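ZYG-9 (Caenorhabditis elegans, PDB 2OF3) organises microtubules and spindle poles during mitosis and meiosis in the one-cell embryo, and is required for default nucleus positioning in oocytes. Local coordinates at residues 117-122 / 159-164. Numbering follows the deposited sequence.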
ATOM      1  N   LEU A 117     -13.683   4.392   4.281  1.00 21.81           N
ATOM      2  CA  LEU A 117     -14.346   4.487   5.576  1.00 22.94           C
ATOM      3  C   LEU A 117     -13.407   4.889   6.679  1.00 23.51           C
ATOM      4  O   LEU A 117     -13.766   5.710   7.549  1.00 24.16           O
ATOM      5  CB  LEU A 117     -14.998   3.142   5.966  1.00 24.01           C
ATOM      6  CG  LEU A 117     -16.350   2.779   5.319  1.00 25.96           C
ATOM      7  CD1 LEU A 117     -16.656   1.247   5.549  1.00 24.77           C
ATOM      8  CD2 LEU A 117     -17.406   3.698   5.917  1.00 23.08           C
ATOM      9  N   ILE A 118     -12.182   4.351   6.672  1.00 22.83           N
ATOM     10  CA  ILE A 118     -11.165   4.808   7.627  1.00 21.25           C
ATOM     11  C   ILE A 118     -10.909   6.301   7.426  1.00 22.02           C
ATOM     12  O   ILE A 118     -10.914   7.092   8.418  1.00 21.34           O
ATOM     13  CB  ILE A 118      -9.852   3.994   7.475  1.00 21.26           C
ATOM     14  CG1 ILE A 118     -10.070   2.539   7.895  1.00 21.55           C
ATOM     15  CG2 ILE A 118      -8.642   4.662   8.274  1.00 20.87           C
ATOM     16  CD1 ILE A 118      -8.858   1.575   7.445  1.00 20.14           C
ATOM     17  N   ARG A 119     -10.689   6.716   6.172  1.00 21.63           N
ATOM     18  CA  ARG A 119     -10.424   8.150   5.917  1.00 22.18           C
ATOM     19  C   ARG A 119     -11.609   9.050   6.357  1.00 22.40           C
ATOM     20  O   ARG A 119     -11.435   9.988   7.147  1.00 22.58           O
ATOM     21  CB  ARG A 119     -10.095   8.403   4.438  1.00 20.88           C
ATOM     22  CG  ARG A 119      -9.889   9.917   4.141  1.00 23.16           C
ATOM     23  CD  ARG A 119     -10.000  10.194   2.639  1.00 26.53           C
ATOM     24  NE  ARG A 119     -11.340   9.832   2.218  1.00 28.92           N
ATOM     25  CZ  ARG A 119     -11.706   9.549   0.973  1.00 31.88           C
ATOM     26  NH1 ARG A 119     -10.829   9.583  -0.049  1.00 30.42           N
ATOM     27  NH2 ARG A 119     -12.979   9.212   0.754  1.00 34.16           N
ATOM     28  N   ASP A 120     -12.806   8.760   5.847  1.00 23.32           N
ATOM     29  CA  ASP A 120     -14.019   9.573   6.160  1.00 25.50           C
ATOM     30  C   ASP A 120     -14.368   9.674   7.628  1.00 25.87           C
ATOM     31  O   ASP A 120     -14.896  10.716   8.052  1.00 26.69           O
ATOM     32  CB  ASP A 120     -15.238   9.057   5.376  1.00 24.92           C
ATOM     33  CG  ASP A 120     -15.037   9.157   3.897  1.00 27.26           C
ATOM     34  OD1 ASP A 120     -14.164   9.934   3.413  1.00 33.43           O
ATOM     35  OD2 ASP A 120     -15.730   8.456   3.163  1.00 28.33           O
ATOM     36  N   THR A 121     -14.105   8.632   8.409  1.00 24.21           N
ATOM     37  CA  THR A 121     -14.459   8.678   9.803  1.00 24.68           C
ATOM     38  C   THR A 121     -13.301   9.198  10.637  1.00 25.23           C
ATOM     39  O   THR A 121     -13.431   9.293  11.840  1.00 24.86           O
ATOM     40  CB  THR A 121     -14.877   7.322  10.333  1.00 24.79           C
ATOM     41  OG1 THR A 121     -13.795   6.375  10.208  1.00 24.34           O
ATOM     42  CG2 THR A 121     -16.054   6.829   9.550  1.00 25.13           C
ATOM     43  N   GLU A 122     -12.173   9.532   9.996  1.00 25.43           N
ATOM     44  CA  GLU A 122     -10.968   9.888  10.702  1.00 27.38           C
ATOM     45  C   GLU A 122     -10.556   8.839  11.731  1.00 26.38           C
ATOM     46  O   GLU A 122     -10.092   9.193  12.819  1.00 26.11           O
ATOM     47  CB  GLU A 122     -11.123  11.265  11.358  1.00 29.64           C
ATOM     48  CG  GLU A 122     -11.399  12.292  10.286  1.00 34.79           C
ATOM     49  CD  GLU A 122     -11.395  13.704  10.807  1.00 44.39           C
ATOM     50  OE1 GLU A 122     -10.530  14.058  11.659  1.00 48.15           O
ATOM     51  OE2 GLU A 122     -12.264  14.462  10.331  1.00 47.38           O
ATOM     52  N   LEU A 159      -4.888   6.024   1.270  1.00 22.94           N
ATOM     53  CA  LEU A 159      -3.984   5.763   2.369  1.00 23.86           C
ATOM     54  C   LEU A 159      -2.985   6.880   2.588  1.00 24.53           C
ATOM     55  O   LEU A 159      -2.594   7.139   3.713  1.00 26.24           O
ATOM     56  CB  LEU A 159      -3.207   4.454   2.117  1.00 23.53           C
ATOM     57  CG  LEU A 159      -3.990   3.166   2.318  1.00 25.91           C
ATOM     58  CD1 LEU A 159      -3.310   1.980   1.603  1.00 24.41           C
ATOM     59  CD2 LEU A 159      -4.108   2.918   3.815  1.00 27.30           C
ATOM     60  N   SER A 160      -2.530   7.534   1.523  1.00 25.39           N
ATOM     61  CA  SER A 160      -1.603   8.665   1.638  1.00 25.75           C
ATOM     62  C   SER A 160      -2.277   9.763   2.437  1.00 25.75           C
ATOM     63  O   SER A 160      -1.606  10.471   3.168  1.00 27.31           O
ATOM     64  CB  SER A 160      -1.241   9.239   0.253  1.00 24.36           C
ATOM     65  OG  SER A 160      -0.550   8.318  -0.576  1.00 26.57           O
ATOM     66  N   ASP A 161      -3.580   9.941   2.284  1.00 26.14           N
ATOM     67  CA  ASP A 161      -4.307  10.920   3.088  1.00 28.05           C
ATOM     68  C   ASP A 161      -4.404  10.514   4.532  1.00 27.37           C
ATOM     69  O   ASP A 161      -4.266  11.358   5.378  1.00 28.99           O
ATOM     70  CB  ASP A 161      -5.731  11.164   2.583  1.00 28.29           C
ATOM     71  CG  ASP A 161      -5.769  11.999   1.297  1.00 34.78           C
ATOM     72  OD1 ASP A 161      -4.779  12.728   0.997  1.00 39.89           O
ATOM     73  OD2 ASP A 161      -6.811  11.940   0.578  1.00 41.11           O
ATOM     74  N   VAL A 162      -4.681   9.241   4.809  1.00 25.49           N
ATOM     75  CA  VAL A 162      -4.803   8.724   6.172  1.00 24.99           C
ATOM     76  C   VAL A 162      -3.436   8.688   6.876  1.00 25.67           C
ATOM     77  O   VAL A 162      -3.292   9.212   8.023  1.00 25.82           O
ATOM     78  CB  VAL A 162      -5.376   7.286   6.154  1.00 24.67           C
ATOM     79  CG1 VAL A 162      -5.379   6.707   7.535  1.00 24.42           C
ATOM     80  CG2 VAL A 162      -6.792   7.274   5.566  1.00 24.07           C
ATOM     81  N   VAL A 163      -2.428   8.108   6.183  1.00 24.85           N
ATOM     82  CA  VAL A 163      -1.107   7.784   6.753  1.00 24.02           C
ATOM     83  C   VAL A 163      -0.157   8.984   6.672  1.00 24.95           C
ATOM     84  O   VAL A 163       0.615   9.234   7.610  1.00 25.55           O
ATOM     85  CB  VAL A 163      -0.497   6.466   6.093  1.00 24.05           C
ATOM     86  CG1 VAL A 163       0.882   6.117   6.615  1.00 22.15           C
ATOM     87  CG2 VAL A 163      -1.414   5.219   6.319  1.00 23.65           C
ATOM     88  N   GLY A 164      -0.192   9.715   5.549  1.00 25.12           N
ATOM     89  CA  GLY A 164       0.681  10.850   5.320  1.00 25.03           C
ATOM     90  C   GLY A 164       1.960  10.449   4.612  1.00 25.68           C
ATOM     91  O   GLY A 164       2.459   9.332   4.799  1.00 25.85           O
TER
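R119 and V162 bring the last turns of helices 101-120 and 146-163 together, their CA atoms 5.7 Å apart, close enough for the short V162 side chain to span the gap. V162 points at the other helix and splits its two methyls between neighbours: CG2 rests 3.7 Å from CB of R119, while CG1, anti to the backbone N (chi1 175°), meets CG2 of I118 at 3.9 Å. The I118 and V162 side chains cross at about a right angle, and M125, in the loop after helix 101-120, touches both. I118, buried, also reaches L82 of helix 78-83, so a bulky apolar residue suits a place between helices. Side-by-side packing of helices along one layer is how the all-helical, HEAT-repeat paddle of a TOG domain is built. Toward solvent the contact turns polar. R119 lies alongside D161, pointing the same way, but its guanidinium turns to D120: NE and NH2 of R119 both bond to OD1 of D120, at 3.1 and 3.0 Å, from one face of the carboxylate. The bend at chi3 (62°) helps swing the group back to its own helix, leaving NH1 of R119 4.7 Å from D161 OD2, where opposite charges may still attract weakly. Replacing R119 with an alanine is likely to leave D120 without its salt-bridge mate and take away the positive charge R119 holds near D161.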